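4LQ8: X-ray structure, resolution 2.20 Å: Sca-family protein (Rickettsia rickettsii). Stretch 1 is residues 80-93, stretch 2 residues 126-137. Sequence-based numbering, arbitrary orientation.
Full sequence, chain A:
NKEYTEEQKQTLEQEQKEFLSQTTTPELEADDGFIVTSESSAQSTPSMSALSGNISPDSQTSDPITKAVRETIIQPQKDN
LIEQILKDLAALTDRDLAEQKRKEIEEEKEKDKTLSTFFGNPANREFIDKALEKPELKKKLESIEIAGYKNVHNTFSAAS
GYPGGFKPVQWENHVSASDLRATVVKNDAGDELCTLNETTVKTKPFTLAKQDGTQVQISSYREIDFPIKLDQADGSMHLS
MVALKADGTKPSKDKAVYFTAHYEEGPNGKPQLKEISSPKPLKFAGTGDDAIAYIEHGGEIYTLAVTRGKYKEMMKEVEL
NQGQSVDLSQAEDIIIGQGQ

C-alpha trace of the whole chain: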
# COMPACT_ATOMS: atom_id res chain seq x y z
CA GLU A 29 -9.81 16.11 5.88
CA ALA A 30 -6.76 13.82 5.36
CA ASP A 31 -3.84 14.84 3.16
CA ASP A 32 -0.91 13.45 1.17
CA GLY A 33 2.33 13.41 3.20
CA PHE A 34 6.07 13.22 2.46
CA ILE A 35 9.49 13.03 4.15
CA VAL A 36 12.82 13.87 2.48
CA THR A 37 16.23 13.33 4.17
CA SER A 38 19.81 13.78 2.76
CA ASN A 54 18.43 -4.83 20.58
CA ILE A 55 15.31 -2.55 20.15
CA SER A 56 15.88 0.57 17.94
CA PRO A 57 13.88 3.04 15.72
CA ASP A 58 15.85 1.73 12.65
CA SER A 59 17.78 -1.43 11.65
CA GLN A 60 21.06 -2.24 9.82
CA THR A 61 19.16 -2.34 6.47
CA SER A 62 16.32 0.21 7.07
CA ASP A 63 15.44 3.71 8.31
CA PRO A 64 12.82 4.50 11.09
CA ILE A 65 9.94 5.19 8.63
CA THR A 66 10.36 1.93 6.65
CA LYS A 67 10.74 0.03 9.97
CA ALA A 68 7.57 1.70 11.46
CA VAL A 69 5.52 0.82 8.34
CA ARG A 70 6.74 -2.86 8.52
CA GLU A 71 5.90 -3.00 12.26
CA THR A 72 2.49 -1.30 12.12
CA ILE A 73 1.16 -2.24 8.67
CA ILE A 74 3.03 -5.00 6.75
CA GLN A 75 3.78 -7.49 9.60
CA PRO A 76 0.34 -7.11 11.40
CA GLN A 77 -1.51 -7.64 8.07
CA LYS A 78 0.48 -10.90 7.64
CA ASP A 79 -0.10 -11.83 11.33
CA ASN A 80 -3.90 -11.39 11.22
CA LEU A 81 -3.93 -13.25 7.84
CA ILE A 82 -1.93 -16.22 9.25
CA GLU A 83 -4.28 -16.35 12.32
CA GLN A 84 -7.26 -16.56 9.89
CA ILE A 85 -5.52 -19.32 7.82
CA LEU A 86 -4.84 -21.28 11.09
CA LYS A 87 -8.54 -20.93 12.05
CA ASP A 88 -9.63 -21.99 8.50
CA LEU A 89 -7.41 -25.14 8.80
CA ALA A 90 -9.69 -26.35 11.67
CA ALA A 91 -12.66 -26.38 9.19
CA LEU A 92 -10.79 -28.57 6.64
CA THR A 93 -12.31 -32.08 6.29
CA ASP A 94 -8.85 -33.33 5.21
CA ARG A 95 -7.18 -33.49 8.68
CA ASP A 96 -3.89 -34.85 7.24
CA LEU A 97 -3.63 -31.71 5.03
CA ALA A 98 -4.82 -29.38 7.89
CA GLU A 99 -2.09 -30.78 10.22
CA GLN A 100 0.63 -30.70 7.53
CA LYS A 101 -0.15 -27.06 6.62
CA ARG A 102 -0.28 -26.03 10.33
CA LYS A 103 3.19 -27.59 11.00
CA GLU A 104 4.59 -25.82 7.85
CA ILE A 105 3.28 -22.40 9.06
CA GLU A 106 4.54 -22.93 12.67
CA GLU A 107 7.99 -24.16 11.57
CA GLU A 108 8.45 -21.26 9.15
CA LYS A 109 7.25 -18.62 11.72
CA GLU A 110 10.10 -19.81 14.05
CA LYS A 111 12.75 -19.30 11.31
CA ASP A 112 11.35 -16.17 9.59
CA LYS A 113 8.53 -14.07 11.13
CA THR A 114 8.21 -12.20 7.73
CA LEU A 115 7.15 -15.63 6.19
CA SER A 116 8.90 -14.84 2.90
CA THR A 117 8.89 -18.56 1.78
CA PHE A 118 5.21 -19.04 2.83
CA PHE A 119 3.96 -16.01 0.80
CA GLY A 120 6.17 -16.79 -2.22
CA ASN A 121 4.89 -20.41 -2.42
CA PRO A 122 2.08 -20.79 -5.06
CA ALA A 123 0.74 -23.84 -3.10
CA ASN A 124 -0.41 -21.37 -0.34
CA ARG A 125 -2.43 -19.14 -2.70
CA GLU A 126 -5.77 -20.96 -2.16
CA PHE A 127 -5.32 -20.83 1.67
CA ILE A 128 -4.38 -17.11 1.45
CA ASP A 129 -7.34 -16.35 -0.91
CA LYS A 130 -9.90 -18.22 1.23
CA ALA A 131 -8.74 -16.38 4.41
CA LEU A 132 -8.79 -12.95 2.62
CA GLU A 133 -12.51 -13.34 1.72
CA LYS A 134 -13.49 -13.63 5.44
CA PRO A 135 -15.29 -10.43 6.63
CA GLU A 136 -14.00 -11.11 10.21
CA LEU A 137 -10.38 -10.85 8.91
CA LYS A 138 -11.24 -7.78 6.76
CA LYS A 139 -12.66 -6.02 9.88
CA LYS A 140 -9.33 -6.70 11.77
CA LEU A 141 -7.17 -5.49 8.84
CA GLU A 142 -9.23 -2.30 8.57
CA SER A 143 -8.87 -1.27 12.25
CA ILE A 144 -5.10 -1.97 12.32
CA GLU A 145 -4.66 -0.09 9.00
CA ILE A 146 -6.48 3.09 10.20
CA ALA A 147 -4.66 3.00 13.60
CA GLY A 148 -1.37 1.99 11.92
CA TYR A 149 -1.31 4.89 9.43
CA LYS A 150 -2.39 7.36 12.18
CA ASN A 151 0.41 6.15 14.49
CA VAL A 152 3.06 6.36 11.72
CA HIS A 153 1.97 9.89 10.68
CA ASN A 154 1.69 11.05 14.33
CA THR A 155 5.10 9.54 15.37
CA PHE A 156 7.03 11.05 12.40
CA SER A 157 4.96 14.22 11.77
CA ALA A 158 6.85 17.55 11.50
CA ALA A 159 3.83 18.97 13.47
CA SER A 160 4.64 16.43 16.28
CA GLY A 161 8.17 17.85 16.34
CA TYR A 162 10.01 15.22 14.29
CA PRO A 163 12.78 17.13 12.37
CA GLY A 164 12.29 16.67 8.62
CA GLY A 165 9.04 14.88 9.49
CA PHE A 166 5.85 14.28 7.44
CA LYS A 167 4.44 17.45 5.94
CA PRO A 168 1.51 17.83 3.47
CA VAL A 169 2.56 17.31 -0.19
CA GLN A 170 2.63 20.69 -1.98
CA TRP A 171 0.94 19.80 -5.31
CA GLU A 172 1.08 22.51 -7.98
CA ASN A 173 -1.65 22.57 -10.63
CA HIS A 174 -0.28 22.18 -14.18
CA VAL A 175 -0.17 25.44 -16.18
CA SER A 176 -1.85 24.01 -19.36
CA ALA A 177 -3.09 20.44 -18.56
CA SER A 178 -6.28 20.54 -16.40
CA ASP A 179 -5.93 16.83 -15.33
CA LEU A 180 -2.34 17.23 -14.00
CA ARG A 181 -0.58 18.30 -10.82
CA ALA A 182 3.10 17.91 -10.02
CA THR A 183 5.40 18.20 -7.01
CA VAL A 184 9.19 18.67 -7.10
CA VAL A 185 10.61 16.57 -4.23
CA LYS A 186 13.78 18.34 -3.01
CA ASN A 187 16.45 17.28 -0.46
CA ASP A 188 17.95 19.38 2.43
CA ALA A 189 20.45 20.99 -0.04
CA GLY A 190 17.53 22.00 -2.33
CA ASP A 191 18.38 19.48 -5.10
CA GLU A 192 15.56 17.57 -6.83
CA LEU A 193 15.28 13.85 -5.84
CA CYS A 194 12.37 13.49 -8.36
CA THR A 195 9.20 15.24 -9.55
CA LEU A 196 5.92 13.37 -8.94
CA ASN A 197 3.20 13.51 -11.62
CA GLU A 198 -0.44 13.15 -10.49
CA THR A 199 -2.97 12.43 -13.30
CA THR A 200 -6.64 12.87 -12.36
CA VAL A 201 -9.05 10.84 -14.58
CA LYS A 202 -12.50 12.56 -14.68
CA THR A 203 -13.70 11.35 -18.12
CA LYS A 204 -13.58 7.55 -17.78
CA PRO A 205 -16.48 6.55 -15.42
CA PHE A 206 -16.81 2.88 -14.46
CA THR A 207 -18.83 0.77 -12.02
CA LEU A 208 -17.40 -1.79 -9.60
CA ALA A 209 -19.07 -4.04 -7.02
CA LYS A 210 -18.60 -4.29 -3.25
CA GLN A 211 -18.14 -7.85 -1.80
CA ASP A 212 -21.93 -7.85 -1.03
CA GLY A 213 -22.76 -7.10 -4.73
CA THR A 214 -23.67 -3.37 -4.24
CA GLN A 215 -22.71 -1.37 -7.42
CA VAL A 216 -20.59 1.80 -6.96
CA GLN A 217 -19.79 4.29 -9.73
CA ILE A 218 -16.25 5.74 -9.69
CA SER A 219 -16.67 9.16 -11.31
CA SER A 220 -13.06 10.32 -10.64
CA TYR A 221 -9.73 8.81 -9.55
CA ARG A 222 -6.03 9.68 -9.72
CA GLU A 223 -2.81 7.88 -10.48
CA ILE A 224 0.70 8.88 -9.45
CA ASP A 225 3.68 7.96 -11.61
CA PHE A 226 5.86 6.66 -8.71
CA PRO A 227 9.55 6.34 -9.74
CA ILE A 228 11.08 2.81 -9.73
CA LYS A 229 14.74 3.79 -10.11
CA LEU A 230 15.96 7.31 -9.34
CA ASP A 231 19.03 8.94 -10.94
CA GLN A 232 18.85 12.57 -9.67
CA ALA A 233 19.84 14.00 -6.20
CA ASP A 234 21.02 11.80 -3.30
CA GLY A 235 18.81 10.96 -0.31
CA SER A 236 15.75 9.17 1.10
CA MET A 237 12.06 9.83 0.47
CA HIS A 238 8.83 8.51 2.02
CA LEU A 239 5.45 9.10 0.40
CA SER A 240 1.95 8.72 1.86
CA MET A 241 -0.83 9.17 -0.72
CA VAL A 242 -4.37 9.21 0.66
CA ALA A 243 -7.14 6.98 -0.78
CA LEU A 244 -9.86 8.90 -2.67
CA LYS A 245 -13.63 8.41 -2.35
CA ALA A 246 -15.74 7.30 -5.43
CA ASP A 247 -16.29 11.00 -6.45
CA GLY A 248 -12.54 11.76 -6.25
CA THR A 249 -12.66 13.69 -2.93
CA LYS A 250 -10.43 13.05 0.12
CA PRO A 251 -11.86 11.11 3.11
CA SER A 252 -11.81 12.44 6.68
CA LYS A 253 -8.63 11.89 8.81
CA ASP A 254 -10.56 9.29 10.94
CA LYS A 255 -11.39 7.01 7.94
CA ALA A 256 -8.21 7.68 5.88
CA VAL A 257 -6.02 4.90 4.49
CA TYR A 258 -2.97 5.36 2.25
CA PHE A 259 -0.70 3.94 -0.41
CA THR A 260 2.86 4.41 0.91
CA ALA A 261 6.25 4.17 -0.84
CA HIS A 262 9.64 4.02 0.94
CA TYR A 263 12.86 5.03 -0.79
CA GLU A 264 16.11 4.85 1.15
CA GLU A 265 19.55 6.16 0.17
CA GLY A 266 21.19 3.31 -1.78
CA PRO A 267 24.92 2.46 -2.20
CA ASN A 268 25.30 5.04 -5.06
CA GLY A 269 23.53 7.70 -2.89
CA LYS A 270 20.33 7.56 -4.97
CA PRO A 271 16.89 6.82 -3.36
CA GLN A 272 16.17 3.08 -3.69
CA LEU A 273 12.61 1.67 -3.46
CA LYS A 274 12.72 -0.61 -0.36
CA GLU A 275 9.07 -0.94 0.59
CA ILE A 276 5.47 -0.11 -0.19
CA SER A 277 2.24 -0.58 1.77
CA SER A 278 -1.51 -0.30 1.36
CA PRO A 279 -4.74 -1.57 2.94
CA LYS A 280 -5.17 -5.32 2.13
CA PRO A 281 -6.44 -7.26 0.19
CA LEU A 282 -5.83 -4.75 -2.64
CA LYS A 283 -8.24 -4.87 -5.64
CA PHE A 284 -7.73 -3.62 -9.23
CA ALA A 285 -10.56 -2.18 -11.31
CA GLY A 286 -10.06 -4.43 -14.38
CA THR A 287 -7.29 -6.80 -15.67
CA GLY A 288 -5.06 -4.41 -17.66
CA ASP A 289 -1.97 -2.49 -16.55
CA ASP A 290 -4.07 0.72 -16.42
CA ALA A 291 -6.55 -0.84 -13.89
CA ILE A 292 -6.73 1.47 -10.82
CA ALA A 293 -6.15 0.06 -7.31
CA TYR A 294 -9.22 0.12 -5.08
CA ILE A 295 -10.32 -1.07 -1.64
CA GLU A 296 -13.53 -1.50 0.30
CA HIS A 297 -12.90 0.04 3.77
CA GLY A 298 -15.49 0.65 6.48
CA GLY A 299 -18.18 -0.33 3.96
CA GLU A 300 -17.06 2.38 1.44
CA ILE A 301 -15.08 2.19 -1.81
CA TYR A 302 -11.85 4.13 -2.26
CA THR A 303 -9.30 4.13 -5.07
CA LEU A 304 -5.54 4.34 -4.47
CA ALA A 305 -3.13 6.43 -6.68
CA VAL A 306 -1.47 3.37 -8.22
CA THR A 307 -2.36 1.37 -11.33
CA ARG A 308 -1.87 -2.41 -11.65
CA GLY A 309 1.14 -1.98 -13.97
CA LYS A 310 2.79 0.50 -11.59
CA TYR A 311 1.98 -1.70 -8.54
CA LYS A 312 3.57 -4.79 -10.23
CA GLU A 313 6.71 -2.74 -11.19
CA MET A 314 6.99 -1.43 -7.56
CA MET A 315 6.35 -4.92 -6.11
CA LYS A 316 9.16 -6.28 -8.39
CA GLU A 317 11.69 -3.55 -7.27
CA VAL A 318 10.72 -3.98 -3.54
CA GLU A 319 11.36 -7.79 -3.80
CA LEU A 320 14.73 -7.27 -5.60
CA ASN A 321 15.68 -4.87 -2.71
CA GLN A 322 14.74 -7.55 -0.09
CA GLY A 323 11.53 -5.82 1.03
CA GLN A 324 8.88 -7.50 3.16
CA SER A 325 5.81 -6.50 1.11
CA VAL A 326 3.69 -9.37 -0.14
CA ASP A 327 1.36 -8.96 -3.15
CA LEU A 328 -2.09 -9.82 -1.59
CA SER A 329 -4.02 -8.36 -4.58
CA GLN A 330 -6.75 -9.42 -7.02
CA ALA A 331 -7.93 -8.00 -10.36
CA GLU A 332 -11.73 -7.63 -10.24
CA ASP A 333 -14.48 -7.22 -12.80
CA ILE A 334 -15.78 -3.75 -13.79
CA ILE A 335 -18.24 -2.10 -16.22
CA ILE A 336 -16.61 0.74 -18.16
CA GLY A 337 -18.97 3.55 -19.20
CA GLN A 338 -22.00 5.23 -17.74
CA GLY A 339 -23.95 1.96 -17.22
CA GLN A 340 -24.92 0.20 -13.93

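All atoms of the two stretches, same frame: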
# COMPACT_ATOMS: atom_id res chain seq x y z
N ASN A 80 -2.46 -11.16 11.18
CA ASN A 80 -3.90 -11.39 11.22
C ASN A 80 -4.30 -12.39 10.14
O ASN A 80 -5.12 -13.25 10.41
CB ASN A 80 -4.69 -10.12 11.09
CG ASN A 80 -4.56 -9.28 12.32
OD1 ASN A 80 -5.10 -9.60 13.36
ND2 ASN A 80 -3.86 -8.18 12.20
N LEU A 81 -3.67 -12.32 8.95
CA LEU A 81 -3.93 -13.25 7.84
C LEU A 81 -3.56 -14.69 8.23
O LEU A 81 -4.36 -15.60 8.01
CB LEU A 81 -3.18 -12.80 6.58
CG LEU A 81 -3.18 -13.72 5.36
CD1 LEU A 81 -4.61 -14.06 4.90
CD2 LEU A 81 -2.41 -13.05 4.21
N ILE A 82 -2.38 -14.89 8.80
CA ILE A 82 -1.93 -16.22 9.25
C ILE A 82 -2.88 -16.79 10.31
O ILE A 82 -3.24 -17.97 10.22
CB ILE A 82 -0.44 -16.19 9.71
CG1 ILE A 82 0.51 -15.97 8.49
CG2 ILE A 82 -0.05 -17.43 10.54
CD1 ILE A 82 0.46 -17.02 7.42
N GLU A 83 -3.32 -15.95 11.28
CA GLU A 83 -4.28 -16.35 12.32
C GLU A 83 -5.56 -16.87 11.67
O GLU A 83 -6.05 -17.92 12.08
CB GLU A 83 -4.60 -15.18 13.25
CG GLU A 83 -3.58 -15.02 14.36
CD GLU A 83 -3.46 -16.24 15.25
OE1 GLU A 83 -4.52 -16.76 15.69
OE2 GLU A 83 -2.33 -16.74 15.42
N GLN A 84 -6.06 -16.16 10.62
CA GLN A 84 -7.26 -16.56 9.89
C GLN A 84 -7.03 -17.89 9.16
O GLN A 84 -7.90 -18.75 9.22
CB GLN A 84 -7.75 -15.46 8.93
CG GLN A 84 -9.10 -15.82 8.25
CD GLN A 84 -10.24 -15.92 9.22
OE1 GLN A 84 -10.59 -14.96 9.90
NE2 GLN A 84 -10.86 -17.09 9.31
N ILE A 85 -5.85 -18.07 8.51
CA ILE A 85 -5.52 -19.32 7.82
C ILE A 85 -5.52 -20.46 8.85
O ILE A 85 -6.13 -21.50 8.59
CB ILE A 85 -4.17 -19.23 7.03
CG1 ILE A 85 -4.25 -18.19 5.88
CG2 ILE A 85 -3.76 -20.64 6.50
CD1 ILE A 85 -2.92 -17.83 5.17
N LEU A 86 -4.87 -20.25 10.03
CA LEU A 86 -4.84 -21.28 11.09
C LEU A 86 -6.23 -21.64 11.56
O LEU A 86 -6.49 -22.82 11.81
CB LEU A 86 -3.94 -20.88 12.27
CG LEU A 86 -2.42 -20.77 11.96
CD1 LEU A 86 -1.67 -20.24 13.19
CD2 LEU A 86 -1.81 -22.11 11.52
N LYS A 87 -7.15 -20.65 11.66
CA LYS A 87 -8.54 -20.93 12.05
C LYS A 87 -9.22 -21.73 10.93
O LYS A 87 -9.92 -22.69 11.22
CB LYS A 87 -9.32 -19.63 12.33
CG LYS A 87 -8.96 -18.96 13.65
CD LYS A 87 -9.78 -17.70 13.85
CE LYS A 87 -9.13 -16.47 13.26
NZ LYS A 87 -9.95 -15.26 13.51
N ASP A 88 -9.04 -21.32 9.66
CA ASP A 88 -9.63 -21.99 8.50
C ASP A 88 -9.21 -23.46 8.41
O ASP A 88 -10.04 -24.30 8.04
CB ASP A 88 -9.28 -21.26 7.20
CG ASP A 88 -9.95 -19.91 6.99
OD1 ASP A 88 -10.77 -19.51 7.85
OD2 ASP A 88 -9.70 -19.28 5.94
N LEU A 89 -7.97 -23.78 8.80
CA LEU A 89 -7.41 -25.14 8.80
C LEU A 89 -8.21 -26.09 9.70
O LEU A 89 -8.28 -27.29 9.41
CB LEU A 89 -5.91 -25.15 9.19
CG LEU A 89 -4.91 -24.55 8.20
CD1 LEU A 89 -3.50 -24.64 8.78
CD2 LEU A 89 -4.97 -25.23 6.82
N ALA A 90 -8.84 -25.56 10.76
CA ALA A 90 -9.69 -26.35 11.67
C ALA A 90 -10.98 -26.82 10.97
O ALA A 90 -11.49 -27.88 11.30
CB ALA A 90 -10.02 -25.55 12.91
N ALA A 91 -11.46 -26.06 9.97
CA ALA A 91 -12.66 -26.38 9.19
C ALA A 91 -12.38 -27.26 7.96
O ALA A 91 -13.31 -27.55 7.18
CB ALA A 91 -13.35 -25.09 8.76
N LEU A 92 -11.12 -27.69 7.75
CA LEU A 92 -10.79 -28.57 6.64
C LEU A 92 -11.22 -29.99 7.01
O LEU A 92 -10.95 -30.45 8.12
CB LEU A 92 -9.27 -28.58 6.35
CG LEU A 92 -8.69 -27.57 5.35
CD1 LEU A 92 -7.27 -27.95 5.01
CD2 LEU A 92 -9.50 -27.50 4.07
N THR A 93 -11.90 -30.68 6.08
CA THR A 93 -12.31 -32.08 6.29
C THR A 93 -11.07 -32.98 6.20
O THR A 93 -10.96 -33.95 6.93
CB THR A 93 -13.48 -32.50 5.35
OG1 THR A 93 -13.17 -32.18 4.00
CG2 THR A 93 -14.81 -31.83 5.73
N GLU A 126 -4.37 -20.64 -2.48
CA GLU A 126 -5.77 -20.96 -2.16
C GLU A 126 -6.09 -20.74 -0.68
O GLU A 126 -7.17 -20.23 -0.37
CB GLU A 126 -6.17 -22.38 -2.63
CG GLU A 126 -5.46 -23.52 -1.91
CD GLU A 126 -5.99 -24.91 -2.23
OE1 GLU A 126 -6.43 -25.61 -1.29
OE2 GLU A 126 -5.94 -25.30 -3.42
N PHE A 127 -5.15 -21.06 0.23
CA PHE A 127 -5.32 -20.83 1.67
C PHE A 127 -5.37 -19.34 1.96
O PHE A 127 -6.23 -18.88 2.72
CB PHE A 127 -4.19 -21.50 2.48
CG PHE A 127 -4.22 -23.01 2.40
CD1 PHE A 127 -5.07 -23.75 3.23
CD2 PHE A 127 -3.40 -23.70 1.51
CE1 PHE A 127 -5.11 -25.15 3.14
CE2 PHE A 127 -3.44 -25.09 1.44
CZ PHE A 127 -4.29 -25.81 2.25
N ILE A 128 -4.48 -18.56 1.29
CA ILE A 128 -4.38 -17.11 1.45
C ILE A 128 -5.69 -16.48 0.97
O ILE A 128 -6.31 -15.71 1.71
CB ILE A 128 -3.11 -16.54 0.74
CG1 ILE A 128 -1.81 -16.93 1.48
CG2 ILE A 128 -3.20 -15.01 0.54
CD1 ILE A 128 -0.50 -16.85 0.58
N ASP A 129 -6.12 -16.85 -0.27
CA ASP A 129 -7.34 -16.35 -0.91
C ASP A 129 -8.59 -16.64 -0.13
O ASP A 129 -9.43 -15.76 -0.04
CB ASP A 129 -7.47 -16.86 -2.36
CG ASP A 129 -6.48 -16.22 -3.32
OD1 ASP A 129 -5.80 -15.24 -2.93
OD2 ASP A 129 -6.37 -16.72 -4.46
N LYS A 130 -8.72 -17.86 0.42
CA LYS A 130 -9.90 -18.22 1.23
C LYS A 130 -9.95 -17.44 2.55
O LYS A 130 -11.04 -17.13 3.03
CB LYS A 130 -9.98 -19.73 1.48
CG LYS A 130 -10.51 -20.51 0.28
CD LYS A 130 -10.45 -22.02 0.53
CE LYS A 130 -10.97 -22.83 -0.63
NZ LYS A 130 -11.06 -24.28 -0.30
N ALA A 131 -8.79 -17.14 3.16
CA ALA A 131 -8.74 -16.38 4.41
C ALA A 131 -9.09 -14.91 4.14
O ALA A 131 -9.86 -14.33 4.90
CB ALA A 131 -7.37 -16.49 5.05
N LEU A 132 -8.58 -14.34 3.03
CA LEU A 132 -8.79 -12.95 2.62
C LEU A 132 -10.24 -12.58 2.30
O LEU A 132 -10.59 -11.41 2.36
CB LEU A 132 -7.87 -12.57 1.43
CG LEU A 132 -6.39 -12.30 1.75
CD1 LEU A 132 -5.60 -12.08 0.47
CD2 LEU A 132 -6.21 -11.12 2.72
N GLU A 133 -11.09 -13.57 1.99
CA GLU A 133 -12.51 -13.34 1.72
C GLU A 133 -13.36 -13.38 3.01
O GLU A 133 -14.57 -13.21 2.93
CB GLU A 133 -13.04 -14.31 0.63
CG GLU A 133 -13.13 -15.76 1.08
CD GLU A 133 -13.36 -16.81 0.02
OE1 GLU A 133 -12.93 -16.61 -1.14
OE2 GLU A 133 -13.92 -17.88 0.37
N LYS A 134 -12.74 -13.60 4.19
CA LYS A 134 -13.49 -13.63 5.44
C LYS A 134 -13.72 -12.20 5.93
O LYS A 134 -12.74 -11.46 6.15
CB LYS A 134 -12.82 -14.50 6.53
CG LYS A 134 -12.50 -15.95 6.14
CD LYS A 134 -13.72 -16.86 6.19
CE LYS A 134 -13.39 -18.34 6.08
NZ LYS A 134 -12.37 -18.64 5.02
N PRO A 135 -15.01 -11.78 6.09
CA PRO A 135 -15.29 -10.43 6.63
C PRO A 135 -14.69 -10.20 8.02
O PRO A 135 -14.29 -9.07 8.31
CB PRO A 135 -16.83 -10.35 6.66
CG PRO A 135 -17.31 -11.51 5.83
CD PRO A 135 -16.25 -12.56 5.90
N GLU A 136 -14.60 -11.25 8.87
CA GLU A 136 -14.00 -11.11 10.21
C GLU A 136 -12.52 -10.71 10.13
O GLU A 136 -12.09 -9.87 10.92
CB GLU A 136 -14.23 -12.33 11.14
CG GLU A 136 -13.76 -13.67 10.59
CD GLU A 136 -14.79 -14.48 9.83
OE1 GLU A 136 -15.47 -13.93 8.92
OE2 GLU A 136 -14.89 -15.70 10.11
N LEU A 137 -11.77 -11.25 9.13
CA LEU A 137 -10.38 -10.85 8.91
C LEU A 137 -10.35 -9.42 8.38
O LEU A 137 -9.60 -8.61 8.92
CB LEU A 137 -9.65 -11.80 7.93
CG LEU A 137 -8.24 -11.37 7.48
CD1 LEU A 137 -7.32 -11.11 8.69
CD2 LEU A 137 -7.64 -12.37 6.53
O HOH W 1 -7.59 -20.33 4.57

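Two helices of the same chain cross here almost at right angles. The axes of helix 80-90 and helix 126-132 make an angle of 99° and approach to 8.9 Å. The contact buries 620 Å², both sides summed. The nearest CA atoms across the contact are those of Ile-85 and Ala-131, 5.5 Å apart.

Ala-131 is the small residue at the crossing. Its CA-to-CB bond points toward the first helix, and its methyl sits as a knob among Leu-81, Gln-84, Ile-85 and Asp-88. Ala-131 CB is 3.6 Å from Ile-85 CG1 and 3.7 Å from Gln-84 CG. With so short a side chain, the helix backbones can come close at this point.

Leu-81 is the reciprocal knob. Its CA-to-CB bond points sideways, but chi1 is t and chi2 is p, and the end of the side chain comes nearer to the second stretch. It sits among Ile-128, Ala-131, Leu-132 and Leu-137. Leu-81 CD1 lies 3.7 Å from Ala-131 CB, 3.8 Å from Leu-137 CD2 and 4.0 Å from Leu-132 CD2. Leu-137 has the same t, p rotamer. Its CD1 packs 3.7 Å from Asn-80 CB, so its two methyls meet successive residues of the first helix.

Ile-85 also starts sideways. With chi1 m and chi2 t, its CD1 reaches to 4.0 Å from Ile-128 CG1. Ile-85 also packs on Phe-127: Ile-85 CG1 is 3.8 Å from Phe-127 O, and Ile-85 CG2 is 4.1 Å from Phe-127 CB. Phe-127, chi1 m, carries its ring to the C-terminal part of the first stretch. Phe-127 CE1 is 3.7 Å from Leu-89 CD2 and 4.0 Å from Leu-92 CD1. The Leu-92 methyl meets the ring at its edge, near the ring plane.

The polar part of the contact centers on Asp-88. Its CA-to-CB bond points toward the second stretch, and chi1 is m. Lys-134 NZ donates to Asp-88 OD2 at 2.9 Å, a hydrogen bond within a salt bridge. The lysine is not extended. Chi1, chi2 and chi4 are all m and only chi3 is t, so the chain folds back along its own stretch. This lets Lys-134 NZ also donate to Lys-130 O at 2.8 Å. The amine is thus held by a carboxylate and a backbone carbonyl at once.

The two oxygens of Asp-88 have different partners. Asp-88 OD1 accepts a hydrogen bond from Gln-84 NE2 at 2.8 Å, one helical turn earlier. Asp-88 OD2 takes the lysine and also a water, which donates to it at 2.7 Å. The same water donates to Phe-127 O at 2.7 Å and so bridges the two helices.

Gln-84 is bent, with chi1 t and chi2 p. This turns the amide back to Asp-88 while its CG stays against Ala-131. The amide also packs against the start of the next helix: Gln-84 OE1 is 3.5 Å from Glu-136 CG, and Gln-84 NE2 is 3.7 Å from Lys-134 CG. These are packing contacts with aliphatic carbons.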